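Local coordinates for protein serine protease inhibitor 2 (Anopheles gambiae, PDB 3PZF) that inhibits the clip-domain serine proteases CLIPB9, CLIPB10 and CLIPB4 and thereby restrains the melanization immune response in mosquito hemolymph, at residues S88-L93 with T130-M135; N111-D116 with E137-S142; L163-T168 with F334-I339; G231-R236 with L250-N255. All coordinates share one frame; numbering follows the deposited sequence.

Contact 1. Residues S88-L93 with T130-M135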
loop_
_atom_site.group_PDB
_atom_site.type_symbol
_atom_site.label_atom_id
_atom_site.label_comp_id
_atom_site.label_asym_id
_atom_site.label_seq_id
_atom_site.Cartn_x
_atom_site.Cartn_y
_atom_site.Cartn_z
ATOM N N SER A 88 15.944 -12.128 4.666
ATOM C CA SER A 88 15.194 -13.291 4.195
ATOM C C SER A 88 13.699 -13.088 4.383
ATOM O O SER A 88 12.916 -13.527 3.563
ATOM C CB SER A 88 15.655 -14.596 4.865
ATOM O OG SER A 88 15.608 -14.494 6.270
ATOM N N TYR A 89 13.314 -12.379 5.438
ATOM C CA TYR A 89 11.908 -12.077 5.698
ATOM C C TYR A 89 11.323 -11.219 4.603
ATOM O O TYR A 89 10.321 -11.595 3.993
ATOM C CB TYR A 89 11.760 -11.321 7.025
ATOM C CG TYR A 89 10.332 -10.978 7.384
ATOM C CD1 TYR A 89 9.465 -11.970 7.835
ATOM C CD2 TYR A 89 9.863 -9.685 7.310
ATOM C CE1 TYR A 89 8.170 -11.683 8.177
ATOM C CE2 TYR A 89 8.536 -9.380 7.645
ATOM C CZ TYR A 89 7.708 -10.397 8.088
ATOM O OH TYR A 89 6.397 -10.150 8.436
ATOM N N TYR A 90 11.900 -10.037 4.386
ATOM C CA TYR A 90 11.352 -9.135 3.381
ATOM C C TYR A 90 11.483 -9.733 1.991
ATOM O O TYR A 90 10.608 -9.552 1.150
ATOM C CB TYR A 90 11.951 -7.726 3.477
ATOM C CG TYR A 90 11.373 -6.989 4.641
ATOM C CD1 TYR A 90 10.028 -6.614 4.629
ATOM C CD2 TYR A 90 12.117 -6.719 5.776
ATOM C CE1 TYR A 90 9.468 -5.964 5.686
ATOM C CE2 TYR A 90 11.561 -6.047 6.849
ATOM C CZ TYR A 90 10.220 -5.682 6.792
ATOM O OH TYR A 90 9.603 -5.015 7.819
ATOM N N LYS A 91 12.541 -10.497 1.765
ATOM C CA LYS A 91 12.723 -11.102 0.460
ATOM C C LYS A 91 11.605 -12.128 0.197
ATOM O O LYS A 91 11.068 -12.216 -0.908
ATOM C CB LYS A 91 14.102 -11.758 0.392
ATOM C CG LYS A 91 14.450 -12.344 -0.951
ATOM C CD LYS A 91 15.882 -12.937 -0.925
ATOM C CE LYS A 91 15.989 -14.128 -1.842
ATOM N NZ LYS A 91 16.040 -13.713 -3.264
ATOM N N GLN A 92 11.274 -12.916 1.214
ATOM C CA GLN A 92 10.256 -13.952 1.070
ATOM C C GLN A 92 8.908 -13.305 0.778
ATOM O O GLN A 92 8.184 -13.743 -0.120
ATOM C CB GLN A 92 10.135 -14.784 2.346
ATOM C CG GLN A 92 8.895 -15.672 2.343
ATOM C CD GLN A 92 8.774 -16.586 3.558
ATOM O OE1 GLN A 92 7.877 -17.432 3.619
ATOM N NE2 GLN A 92 9.676 -16.431 4.521
ATOM N N LEU A 93 8.567 -12.276 1.554
ATOM C CA LEU A 93 7.283 -11.576 1.368
ATOM C C LEU A 93 7.197 -10.865 0.003
ATOM O O LEU A 93 6.143 -10.866 -0.619
ATOM C CB LEU A 93 7.046 -10.554 2.488
ATOM C CG LEU A 93 6.346 -11.063 3.765
ATOM C CD1 LEU A 93 7.073 -12.255 4.388
ATOM C CD2 LEU A 93 6.272 -9.938 4.774
ATOM N N THR A 130 19.007 -7.828 -4.555
ATOM C CA THR A 130 18.781 -9.241 -4.233
ATOM C C THR A 130 17.650 -9.441 -3.227
ATOM O O THR A 130 16.738 -10.238 -3.467
ATOM C CB THR A 130 20.075 -9.903 -3.689
ATOM O OG1 THR A 130 21.053 -9.942 -4.738
ATOM C CG2 THR A 130 19.814 -11.312 -3.198
ATOM N N HIS A 131 17.707 -8.720 -2.107
ATOM C CA HIS A 131 16.771 -8.966 -1.017
ATOM C C HIS A 131 15.538 -8.057 -1.058
ATOM O O HIS A 131 14.489 -8.447 -0.581
ATOM C CB HIS A 131 17.463 -8.792 0.333
ATOM C CG HIS A 131 18.696 -9.628 0.497
ATOM N ND1 HIS A 131 18.654 -10.942 0.912
ATOM C CD2 HIS A 131 20.006 -9.333 0.312
ATOM C CE1 HIS A 131 19.885 -11.420 0.977
ATOM N NE2 HIS A 131 20.726 -10.463 0.616
ATOM N N TYR A 132 15.672 -6.852 -1.601
ATOM C CA TYR A 132 14.588 -5.861 -1.505
ATOM C C TYR A 132 14.043 -5.476 -2.861
ATOM O O TYR A 132 13.145 -4.643 -2.966
ATOM C CB TYR A 132 15.078 -4.622 -0.742
ATOM C CG TYR A 132 15.600 -4.979 0.641
ATOM C CD1 TYR A 132 14.714 -5.317 1.669
ATOM C CD2 TYR A 132 16.967 -5.012 0.916
ATOM C CE1 TYR A 132 15.173 -5.657 2.935
ATOM C CE2 TYR A 132 17.433 -5.351 2.170
ATOM C CZ TYR A 132 16.543 -5.672 3.175
ATOM O OH TYR A 132 17.020 -6.012 4.422
ATOM N N HIS A 133 14.586 -6.091 -3.901
ATOM C CA HIS A 133 14.137 -5.839 -5.258
ATOM C C HIS A 133 14.028 -4.340 -5.528
ATOM O O HIS A 133 13.047 -3.856 -6.103
ATOM C CB HIS A 133 12.838 -6.602 -5.499
ATOM C CG HIS A 133 13.033 -8.083 -5.386
ATOM N ND1 HIS A 133 13.738 -8.807 -6.324
ATOM C CD2 HIS A 133 12.700 -8.960 -4.408
ATOM C CE1 HIS A 133 13.788 -10.075 -5.954
ATOM N NE2 HIS A 133 13.166 -10.193 -4.793
ATOM N N ALA A 134 15.068 -3.642 -5.084
ATOM C CA ALA A 134 15.230 -2.198 -5.246
ATOM C C ALA A 134 16.522 -1.886 -6.000
ATOM O O ALA A 134 17.472 -2.684 -5.990
ATOM C CB ALA A 134 15.267 -1.541 -3.876
ATOM N N MET A 135 16.581 -0.714 -6.634
ATOM C CA MET A 135 17.773 -0.332 -7.387
ATOM C C MET A 135 18.165 1.109 -7.072
ATOM O O MET A 135 17.425 1.819 -6.387
ATOM C CB MET A 135 17.525 -0.504 -8.883
ATOM C CG MET A 135 17.354 -1.959 -9.289
ATOM S SD MET A 135 17.301 -2.232 -11.075
ATOM C CE MET A 135 15.568 -2.664 -11.301
#
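Lys91 lies with its CA, CB and CG against the carbonyl of His131, where helix 83-98 meets the end of helix 122-132. This is the close part: Lys91 CA makes a CH...O contact of 3.4 Å with His131 O. On the buried flank Tyr90 CB rests 3.9 Å from CE1 of Tyr132. The two phenols then part, Tyr90 OH bonding to Val77 O and Tyr132 OH to Glu57. Toward solvent the contact thins out. Lys91 CG, anti to the backbone N (chi1 -176°), lies 3.9 Å from His131 O; beyond it the chain bends at chi3 and chi4, its CD 3.9 Å from His131 ND1 and NZ no nearer than 3.6 Å to Thr130 O. That ammonium is engaged by Glu95, one turn on, and the same carboxylate accepts a hydrogen bond from His133 NE2. His133, with positive phi, is the first residue to leave helical geometry, ahead of strand 134-139. No hydrogen bond joins the two segments, and His131 O is buried without a conventional donor. Van der Waals packing and a carboxylate shared by lysine and histidine thus hold the helices; Glu95 would favour a charged His133 and the nearby lysine oppose it, leaving its state open.

Contact 2. Residues N111-D116 with E137-S142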
loop_
_atom_site.group_PDB
_atom_site.type_symbol
_atom_site.label_atom_id
_atom_site.label_comp_id
_atom_site.label_asym_id
_atom_site.label_seq_id
_atom_site.Cartn_x
_atom_site.Cartn_y
_atom_site.Cartn_z
ATOM N N ASN A 111 13.333 2.694 -6.188
ATOM C CA ASN A 111 14.582 3.239 -6.725
ATOM C C ASN A 111 15.076 4.408 -5.874
ATOM O O ASN A 111 14.305 5.321 -5.581
ATOM C CB ASN A 111 14.340 3.750 -8.163
ATOM C CG ASN A 111 15.614 3.843 -8.999
ATOM O OD1 ASN A 111 16.713 4.069 -8.483
ATOM N ND2 ASN A 111 15.456 3.703 -10.317
ATOM N N PHE A 112 16.354 4.400 -5.510
ATOM C CA PHE A 112 17.013 5.617 -5.042
ATOM C C PHE A 112 17.559 6.356 -6.269
ATOM O O PHE A 112 18.312 5.785 -7.042
ATOM C CB PHE A 112 18.218 5.326 -4.170
ATOM C CG PHE A 112 17.908 4.721 -2.826
ATOM C CD1 PHE A 112 17.874 5.512 -1.686
ATOM C CD2 PHE A 112 17.759 3.346 -2.690
ATOM C CE1 PHE A 112 17.629 4.933 -0.436
ATOM C CE2 PHE A 112 17.551 2.774 -1.444
ATOM C CZ PHE A 112 17.495 3.572 -0.320
ATOM N N PHE A 113 17.178 7.613 -6.439
ATOM C CA PHE A 113 17.749 8.466 -7.490
ATOM C C PHE A 113 18.778 9.388 -6.831
ATOM O O PHE A 113 18.429 10.258 -6.031
ATOM C CB PHE A 113 16.629 9.256 -8.183
ATOM C CG PHE A 113 15.666 8.387 -8.968
ATOM C CD1 PHE A 113 16.002 7.947 -10.239
ATOM C CD2 PHE A 113 14.447 7.971 -8.422
ATOM C CE1 PHE A 113 15.151 7.151 -10.964
ATOM C CE2 PHE A 113 13.584 7.169 -9.149
ATOM C CZ PHE A 113 13.932 6.754 -10.417
ATOM N N VAL A 114 20.054 9.189 -7.168
ATOM C CA VAL A 114 21.147 9.723 -6.383
ATOM C C VAL A 114 21.863 10.741 -7.237
ATOM O O VAL A 114 22.084 10.485 -8.413
ATOM C CB VAL A 114 22.120 8.585 -5.980
ATOM C CG1 VAL A 114 23.245 9.113 -5.158
ATOM C CG2 VAL A 114 21.356 7.481 -5.184
ATOM N N ASP A 115 22.204 11.890 -6.650
ATOM C CA ASP A 115 22.888 12.980 -7.377
ATOM C C ASP A 115 24.252 12.528 -7.911
ATOM O O ASP A 115 24.859 11.600 -7.366
ATOM C CB ASP A 115 23.057 14.214 -6.469
ATOM C CG ASP A 115 23.191 15.526 -7.260
ATOM O OD1 ASP A 115 23.028 15.527 -8.494
ATOM O OD2 ASP A 115 23.449 16.575 -6.637
ATOM N N ASP A 116 24.728 13.212 -8.965
ATOM C CA ASP A 116 25.933 12.837 -9.708
ATOM C C ASP A 116 27.127 12.563 -8.828
ATOM O O ASP A 116 27.899 11.654 -9.091
ATOM C CB ASP A 116 26.383 13.986 -10.637
ATOM C CG ASP A 116 25.495 14.166 -11.844
ATOM O OD1 ASP A 116 25.000 13.156 -12.389
ATOM O OD2 ASP A 116 25.314 15.337 -12.255
ATOM N N GLU A 137 19.978 4.555 -9.115
ATOM C CA GLU A 137 20.337 5.163 -10.399
ATOM C C GLU A 137 20.894 6.563 -10.178
ATOM O O GLU A 137 20.425 7.281 -9.306
ATOM C CB GLU A 137 19.061 5.242 -11.227
ATOM C CG GLU A 137 19.223 5.655 -12.666
ATOM C CD GLU A 137 17.904 5.541 -13.412
ATOM O OE1 GLU A 137 17.634 6.400 -14.270
ATOM O OE2 GLU A 137 17.139 4.591 -13.124
ATOM N N LYS A 138 21.872 6.965 -10.988
ATOM C CA LYS A 138 22.477 8.296 -10.883
ATOM C C LYS A 138 21.712 9.286 -11.755
ATOM O O LYS A 138 21.359 8.989 -12.888
ATOM C CB LYS A 138 23.946 8.274 -11.328
ATOM C CG LYS A 138 24.795 7.169 -10.709
ATOM C CD LYS A 138 24.752 7.181 -9.178
ATOM C CE LYS A 138 25.317 8.473 -8.600
ATOM N NZ LYS A 138 26.720 8.724 -9.009
ATOM N N VAL A 139 21.448 10.461 -11.206
ATOM C CA VAL A 139 20.835 11.547 -11.950
ATOM C C VAL A 139 21.557 12.822 -11.583
ATOM O O VAL A 139 22.399 12.827 -10.689
ATOM C CB VAL A 139 19.356 11.711 -11.581
ATOM C CG1 VAL A 139 18.577 10.434 -11.907
ATOM C CG2 VAL A 139 19.216 12.058 -10.103
ATOM N N SER A 140 21.222 13.910 -12.272
ATOM C CA SER A 140 21.815 15.201 -11.972
ATOM C C SER A 140 20.725 16.169 -11.548
ATOM O O SER A 140 19.953 16.655 -12.381
ATOM C CB SER A 140 22.526 15.761 -13.197
ATOM O OG SER A 140 23.061 17.033 -12.899
ATOM N N TYR A 141 20.663 16.468 -10.254
ATOM C CA TYR A 141 19.601 17.346 -9.746
ATOM C C TYR A 141 19.822 18.812 -10.188
ATOM O O TYR A 141 18.917 19.648 -10.073
ATOM C CB TYR A 141 19.480 17.229 -8.225
ATOM C CG TYR A 141 18.834 15.921 -7.789
ATOM C CD1 TYR A 141 17.449 15.782 -7.805
ATOM C CD2 TYR A 141 19.597 14.824 -7.384
ATOM C CE1 TYR A 141 16.841 14.600 -7.417
ATOM C CE2 TYR A 141 18.982 13.616 -7.002
ATOM C CZ TYR A 141 17.597 13.519 -7.029
ATOM O OH TYR A 141 16.921 12.356 -6.649
ATOM N N SER A 142 21.011 19.102 -10.707
ATOM C CA SER A 142 21.296 20.428 -11.244
ATOM C C SER A 142 20.442 20.677 -12.494
ATOM O O SER A 142 20.388 21.781 -13.019
ATOM C CB SER A 142 22.797 20.581 -11.546
ATOM O OG SER A 142 23.194 19.830 -12.688
#
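Phe113 O accepts the hydroxyl of Tyr141 at 2.7 Å from Tyr141 OH, a short bond whose donor stands above the carbonyl plane, 48° out of it. The tyrosine ring reaches back beside strand 105-115 and meets it with an edge: CD2 lies 3.6 Å from Asp115 CB, and the ring stands steeply to the Asp115 carboxylate, the planes 78° apart. Asp115 also holds the base of this residue, since its OD1 takes the Tyr141 N-H at 3.1 Å from above the carboxylate plane. Between the strands, Glu137 N bonds to Phe112 O, Val114 N to Glu137 O, and Val139 N to Val114 O, all nearly straight at hydrogen. Phe113, Glu137 and Val139 share the sheet face covered by helix 144-158; there Phe113 CD1 packs 3.9 Å from Val139 CG1, while Trp154 meets the phenylalanine edge-to-face. On the reverse face Lys138, bent at chi2, chi3 and chi4, folds over Val114, and its NZ donates to Asp116 O at 3.2 Å and to Ile118 O. The strands run parallel with helix 122-132 between them in sequence, a beta-alpha-beta crossover at the margin of the main serpin beta-sheet, sheet A.

Contact 3. Residues L163-T168 with F334-I339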
loop_
_atom_site.group_PDB
_atom_site.type_symbol
_atom_site.label_atom_id
_atom_site.label_comp_id
_atom_site.label_asym_id
_atom_site.label_seq_id
_atom_site.Cartn_x
_atom_site.Cartn_y
_atom_site.Cartn_z
ATOM N N LEU A 163 0.646 4.284 -13.954
ATOM C CA LEU A 163 1.049 5.548 -13.350
ATOM C C LEU A 163 2.094 6.169 -14.278
ATOM O O LEU A 163 2.971 5.464 -14.779
ATOM C CB LEU A 163 1.701 5.327 -11.971
ATOM C CG LEU A 163 0.934 4.512 -10.922
ATOM C CD1 LEU A 163 1.768 4.352 -9.658
ATOM C CD2 LEU A 163 -0.434 5.158 -10.620
ATOM N N ARG A 164 2.015 7.485 -14.464
ATOM C CA ARG A 164 2.793 8.183 -15.482
ATOM C C ARG A 164 3.760 9.200 -14.897
ATOM O O ARG A 164 4.693 9.615 -15.565
ATOM C CB ARG A 164 1.848 8.930 -16.426
ATOM C CG ARG A 164 0.857 8.059 -17.177
ATOM C CD ARG A 164 1.539 7.257 -18.273
ATOM N NE ARG A 164 0.575 6.477 -19.049
ATOM C CZ ARG A 164 0.752 6.109 -20.315
ATOM N NH1 ARG A 164 1.858 6.452 -20.966
ATOM N NH2 ARG A 164 -0.185 5.403 -20.933
ATOM N N GLU A 165 3.529 9.635 -13.663
ATOM C CA GLU A 165 4.413 10.627 -13.070
ATOM C C GLU A 165 4.228 10.670 -11.578
ATOM O O GLU A 165 3.175 10.300 -11.047
ATOM C CB GLU A 165 4.145 12.025 -13.631
ATOM C CG GLU A 165 2.837 12.629 -13.155
ATOM C CD GLU A 165 1.638 12.080 -13.913
ATOM O OE1 GLU A 165 0.562 11.874 -13.298
ATOM O OE2 GLU A 165 1.776 11.869 -15.139
ATOM N N ILE A 166 5.254 11.152 -10.901
ATOM C CA ILE A 166 5.203 11.221 -9.462
ATOM C C ILE A 166 5.870 12.484 -8.927
ATOM O O ILE A 166 5.596 12.892 -7.808
ATOM C CB ILE A 166 5.828 9.962 -8.853
ATOM C CG1 ILE A 166 5.548 9.887 -7.355
ATOM C CG2 ILE A 166 7.339 9.924 -9.108
ATOM C CD1 ILE A 166 5.858 8.492 -6.773
ATOM N N VAL A 167 6.720 13.130 -9.721
ATOM C CA VAL A 167 7.371 14.343 -9.241
ATOM C C VAL A 167 7.340 15.445 -10.303
ATOM O O VAL A 167 7.170 15.180 -11.485
ATOM C CB VAL A 167 8.855 14.106 -8.841
ATOM C CG1 VAL A 167 8.978 13.098 -7.692
ATOM C CG2 VAL A 167 9.683 13.671 -10.056
ATOM N N THR A 168 7.474 16.683 -9.859
ATOM C CA THR A 168 7.695 17.808 -10.770
ATOM C C THR A 168 9.077 18.368 -10.470
ATOM O O THR A 168 9.633 18.074 -9.419
ATOM C CB THR A 168 6.651 18.916 -10.549
ATOM O OG1 THR A 168 6.799 19.446 -9.226
ATOM C CG2 THR A 168 5.233 18.377 -10.741
ATOM N N PHE A 334 9.039 9.449 -1.875
ATOM C CA PHE A 334 7.752 9.547 -2.571
ATOM C C PHE A 334 7.176 8.150 -2.773
ATOM O O PHE A 334 7.909 7.210 -3.097
ATOM C CB PHE A 334 7.923 10.207 -3.944
ATOM C CG PHE A 334 8.357 11.658 -3.896
ATOM C CD1 PHE A 334 7.440 12.664 -3.617
ATOM C CD2 PHE A 334 9.664 12.013 -4.185
ATOM C CE1 PHE A 334 7.835 13.995 -3.590
ATOM C CE2 PHE A 334 10.072 13.341 -4.152
ATOM C CZ PHE A 334 9.150 14.331 -3.864
ATOM N N GLN A 335 5.862 8.002 -2.596
ATOM C CA GLN A 335 5.221 6.752 -2.953
ATOM C C GLN A 335 3.975 7.062 -3.769
ATOM O O GLN A 335 3.256 8.022 -3.471
ATOM C CB GLN A 335 4.788 5.960 -1.701
ATOM C CG GLN A 335 4.044 4.695 -2.070
ATOM C CD GLN A 335 3.739 3.769 -0.883
ATOM O OE1 GLN A 335 4.390 2.732 -0.687
ATOM N NE2 GLN A 335 2.708 4.109 -0.132
ATOM N N LYS A 336 3.722 6.281 -4.808
ATOM C CA LYS A 336 2.454 6.445 -5.538
ATOM C C LYS A 336 1.873 5.074 -5.845
ATOM O O LYS A 336 2.602 4.108 -6.073
ATOM C CB LYS A 336 2.652 7.221 -6.835
ATOM C CG LYS A 336 1.326 7.550 -7.577
ATOM C CD LYS A 336 1.592 8.672 -8.661
ATOM C CE LYS A 336 0.276 9.240 -9.221
ATOM N NZ LYS A 336 0.487 10.444 -10.151
ATOM N N ALA A 337 0.543 4.995 -5.827
ATOM C CA ALA A 337 -0.179 3.743 -6.077
ATOM C C ALA A 337 -1.458 4.053 -6.833
ATOM O O ALA A 337 -2.102 5.048 -6.534
ATOM C CB ALA A 337 -0.535 3.073 -4.759
ATOM N N GLY A 338 -1.831 3.202 -7.782
ATOM C CA GLY A 338 -3.147 3.327 -8.415
ATOM C C GLY A 338 -3.987 2.110 -8.061
ATOM O O GLY A 338 -3.460 1.045 -7.790
ATOM N N ILE A 339 -5.300 2.245 -8.065
ATOM C CA ILE A 339 -6.163 1.091 -7.762
ATOM C C ILE A 339 -7.423 1.283 -8.586
ATOM O O ILE A 339 -7.882 2.403 -8.771
ATOM C CB ILE A 339 -6.514 1.007 -6.276
ATOM C CG1 ILE A 339 -7.268 -0.307 -5.936
ATOM C CG2 ILE A 339 -7.291 2.260 -5.834
ATOM C CD1 ILE A 339 -6.421 -1.616 -6.107
HETATM O O HOH W 1 0.125 9.082 -12.928
#
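Ile166 pushes its CD1 against the aliphatic root of Lys336, 3.4 Å from Lys336 CB, tighter than ordinary carbon packing. The two side chains run alongside each other, pointing opposite ways, and Ile166 CG1, anti to the backbone N (chi1 -169°), lies 4.0 Å from Lys336 CB. Leu163 passes Lys336 in the same way: its CD1 is 3.8 Å from Lys336 CG, and CD2 reaches the backbone of Gly338, where no side chain stands in the methyl's way. Val167 CG1 sits over one face of the Phe334 ring, a CH-pi contact 3.8 Å from the centroid and 17° off the normal. Lys336 is extended through all its torsions; its CB and CG lie against Ile166 and Leu163, and NZ reaches the loop. There NZ donates to Glu165 O at 2.8 Å, forms a long salt bridge with Glu165 OE1 at 3.5 Å, and donates a hydrogen bond to a water that accepts likewise from Arg164 N and donates to Glu165 OE1. Asp291 adds a weak, distant ion pair. The loop, tied to helix 144-158 through Asn152, thus packs on sheet A through apolar side chains and one buried lysine, whose charge is probably balanced mainly by Glu165.

Contact 4. Residues G231-R236 with L250-N255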
loop_
_atom_site.group_PDB
_atom_site.type_symbol
_atom_site.label_atom_id
_atom_site.label_comp_id
_atom_site.label_asym_id
_atom_site.label_seq_id
_atom_site.Cartn_x
_atom_site.Cartn_y
_atom_site.Cartn_z
ATOM N N GLY A 231 -17.840 -1.893 14.902
ATOM C CA GLY A 231 -18.972 -1.122 14.419
ATOM C C GLY A 231 -19.013 -1.060 12.901
ATOM O O GLY A 231 -19.329 -0.024 12.324
ATOM N N ALA A 232 -18.730 -2.181 12.247
ATOM C CA ALA A 232 -18.596 -2.189 10.790
ATOM C C ALA A 232 -18.783 -3.582 10.232
ATOM O O ALA A 232 -18.445 -4.572 10.895
ATOM C CB ALA A 232 -17.171 -1.696 10.403
ATOM N N GLN A 233 -19.272 -3.658 8.998
ATOM C CA GLN A 233 -19.313 -4.923 8.286
ATOM C C GLN A 233 -17.988 -5.153 7.629
ATOM O O GLN A 233 -17.333 -4.203 7.171
ATOM C CB GLN A 233 -20.414 -4.908 7.233
ATOM C CG GLN A 233 -21.850 -5.014 7.831
ATOM C CD GLN A 233 -22.878 -4.674 6.767
ATOM O OE1 GLN A 233 -22.920 -3.533 6.285
ATOM N NE2 GLN A 233 -23.688 -5.668 6.370
ATOM N N ILE A 234 -17.548 -6.404 7.618
ATOM C CA ILE A 234 -16.328 -6.718 6.904
ATOM C C ILE A 234 -16.599 -7.795 5.870
ATOM O O ILE A 234 -17.286 -8.767 6.154
ATOM C CB ILE A 234 -15.233 -7.175 7.892
ATOM C CG1 ILE A 234 -15.061 -6.103 8.984
ATOM C CG2 ILE A 234 -13.955 -7.391 7.152
ATOM C CD1 ILE A 234 -14.024 -6.442 10.050
ATOM N N LEU A 235 -16.030 -7.633 4.681
ATOM C CA LEU A 235 -16.261 -8.552 3.556
ATOM C C LEU A 235 -14.949 -8.897 2.869
ATOM O O LEU A 235 -14.095 -8.032 2.700
ATOM C CB LEU A 235 -17.202 -7.879 2.528
ATOM C CG LEU A 235 -17.386 -8.601 1.190
ATOM C CD1 LEU A 235 -18.353 -9.810 1.322
ATOM C CD2 LEU A 235 -17.948 -7.650 0.121
ATOM N N ARG A 236 -14.818 -10.143 2.422
ATOM C CA ARG A 236 -13.637 -10.582 1.678
ATOM C C ARG A 236 -14.026 -10.992 0.265
ATOM O O ARG A 236 -14.858 -11.890 0.103
ATOM C CB ARG A 236 -13.011 -11.808 2.401
ATOM C CG ARG A 236 -11.891 -12.502 1.602
ATOM C CD ARG A 236 -11.465 -13.802 2.367
ATOM N NE ARG A 236 -10.456 -14.595 1.673
ATOM C CZ ARG A 236 -10.722 -15.564 0.812
ATOM N NH1 ARG A 236 -11.982 -15.873 0.529
ATOM N NH2 ARG A 236 -9.724 -16.262 0.268
ATOM N N LEU A 250 -16.857 -1.650 6.131
ATOM C CA LEU A 250 -17.919 -0.675 5.874
ATOM C C LEU A 250 -18.549 -0.324 7.209
ATOM O O LEU A 250 -19.251 -1.151 7.805
ATOM C CB LEU A 250 -18.965 -1.286 4.938
ATOM C CG LEU A 250 -20.241 -0.449 4.679
ATOM C CD1 LEU A 250 -19.927 0.819 3.877
ATOM C CD2 LEU A 250 -21.267 -1.297 3.948
ATOM N N PRO A 251 -18.292 0.895 7.705
ATOM C CA PRO A 251 -18.831 1.309 9.009
ATOM C C PRO A 251 -20.362 1.184 9.002
ATOM O O PRO A 251 -20.974 1.500 7.997
ATOM C CB PRO A 251 -18.431 2.798 9.099
ATOM C CG PRO A 251 -17.171 2.899 8.245
ATOM C CD PRO A 251 -17.408 1.922 7.104
ATOM N N ASN A 252 -20.952 0.670 10.071
ATOM C CA ASN A 252 -22.393 0.684 10.192
ATOM C C ASN A 252 -22.860 2.124 10.058
ATOM O O ASN A 252 -22.079 3.065 10.248
ATOM C CB ASN A 252 -22.812 0.118 11.554
ATOM C CG ASN A 252 -22.363 -1.325 11.767
ATOM O OD1 ASN A 252 -22.182 -2.119 10.821
ATOM N ND2 ASN A 252 -22.212 -1.682 13.030
ATOM N N PRO A 253 -24.142 2.320 9.714
ATOM C CA PRO A 253 -24.614 3.675 9.402
ATOM C C PRO A 253 -24.458 4.645 10.576
ATOM O O PRO A 253 -24.367 5.852 10.370
ATOM C CB PRO A 253 -26.100 3.463 9.074
ATOM C CG PRO A 253 -26.210 2.034 8.683
ATOM C CD PRO A 253 -25.185 1.300 9.515
ATOM N N ASP A 254 -24.398 4.102 11.783
ATOM C CA ASP A 254 -24.278 4.885 13.005
ATOM C C ASP A 254 -22.873 5.468 13.197
ATOM O O ASP A 254 -22.670 6.309 14.069
ATOM C CB ASP A 254 -24.592 3.989 14.213
ATOM C CG ASP A 254 -26.011 4.166 14.737
ATOM O OD1 ASP A 254 -26.875 4.665 13.984
ATOM O OD2 ASP A 254 -26.263 3.794 15.909
ATOM N N ASN A 255 -21.915 5.018 12.387
ATOM C CA ASN A 255 -20.502 5.308 12.612
ATOM C C ASN A 255 -19.846 5.846 11.367
ATOM O O ASN A 255 -20.325 5.610 10.269
ATOM C CB ASN A 255 -19.742 4.041 12.999
ATOM C CG ASN A 255 -20.272 3.405 14.264
ATOM O OD1 ASN A 255 -20.552 4.088 15.239
ATOM N ND2 ASN A 255 -20.419 2.090 14.247
HETATM O O HOH W 2 -22.156 -1.610 7.869
#
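Asn252 and Asn255 bring their side chains to Gly231 from the type I beta turn Asn252-Asn255 that follows strand 244-251. The Asn255 amide approaches Gly231 O nearly in its own plane: ND2 donates at 3.1 Å onto a lone pair of that carbonyl. Asn252 N donates to the same oxygen at 2.9 Å, giving Gly231 O two donors. The Asn252 amide lies beside the peptide that leaves Gly231, its OD1 3.6 Å from Ala232 CA and hydrogen-bonded to Asn226. Gly231 has positive phi, as the first residue of a G1 bulge does, and with no side chain it lets Asn255 ND2 come within 3.5 Å of its CA. Gln233 and Leu250 run alongside each other in the same direction, Gln233 OE1 3.6 Å from Leu250 CD2; the Gln233 and Asn252 side chains cross at about a right angle, their amide planes 54° apart. A water lies within hydrogen-bonding distance of Gln233 OE1 and Leu250 O, while NE2 of the glutamine is held by Tyr224 and Ile367. Reciprocal backbone bonds, each 2.8 Å, join Gln233 N to Leu250 O and Leu250 N to Gln233 O. Ala232 and Pro251 form the adjoining non-hydrogen-bonded pair and turn their side chains to helix 257-263. This is the open end of the hairpin 232-238/244-251; the G1 bulge opposite Ser227 joins it to strand 211-227, and strand 374-380 pairs with strand 244-251.

Contacts 1 and 2 share strand 134-139 and touch: Met135 O, at the end of contact 1, lies 2.9 Å from Phe112 N of contact 2, a probable hydrogen bond. Contact 3 lies about 7 Å from contact 2 at the nearest atoms; helix 144-158 packs against both. Contact 4 is remote, its centre 45 Å from that of contact 2 and 30 Å from that of contact 3, and lies within the chain loop that contact 3 closes. Strand 332-341 of contact 3 leads, a few residues on, to the hinge region, Leu344 to Ala348, needed for peptidase binding; the inferred reactive bond, Lys359-Phe360, follows in an unmodelled loop.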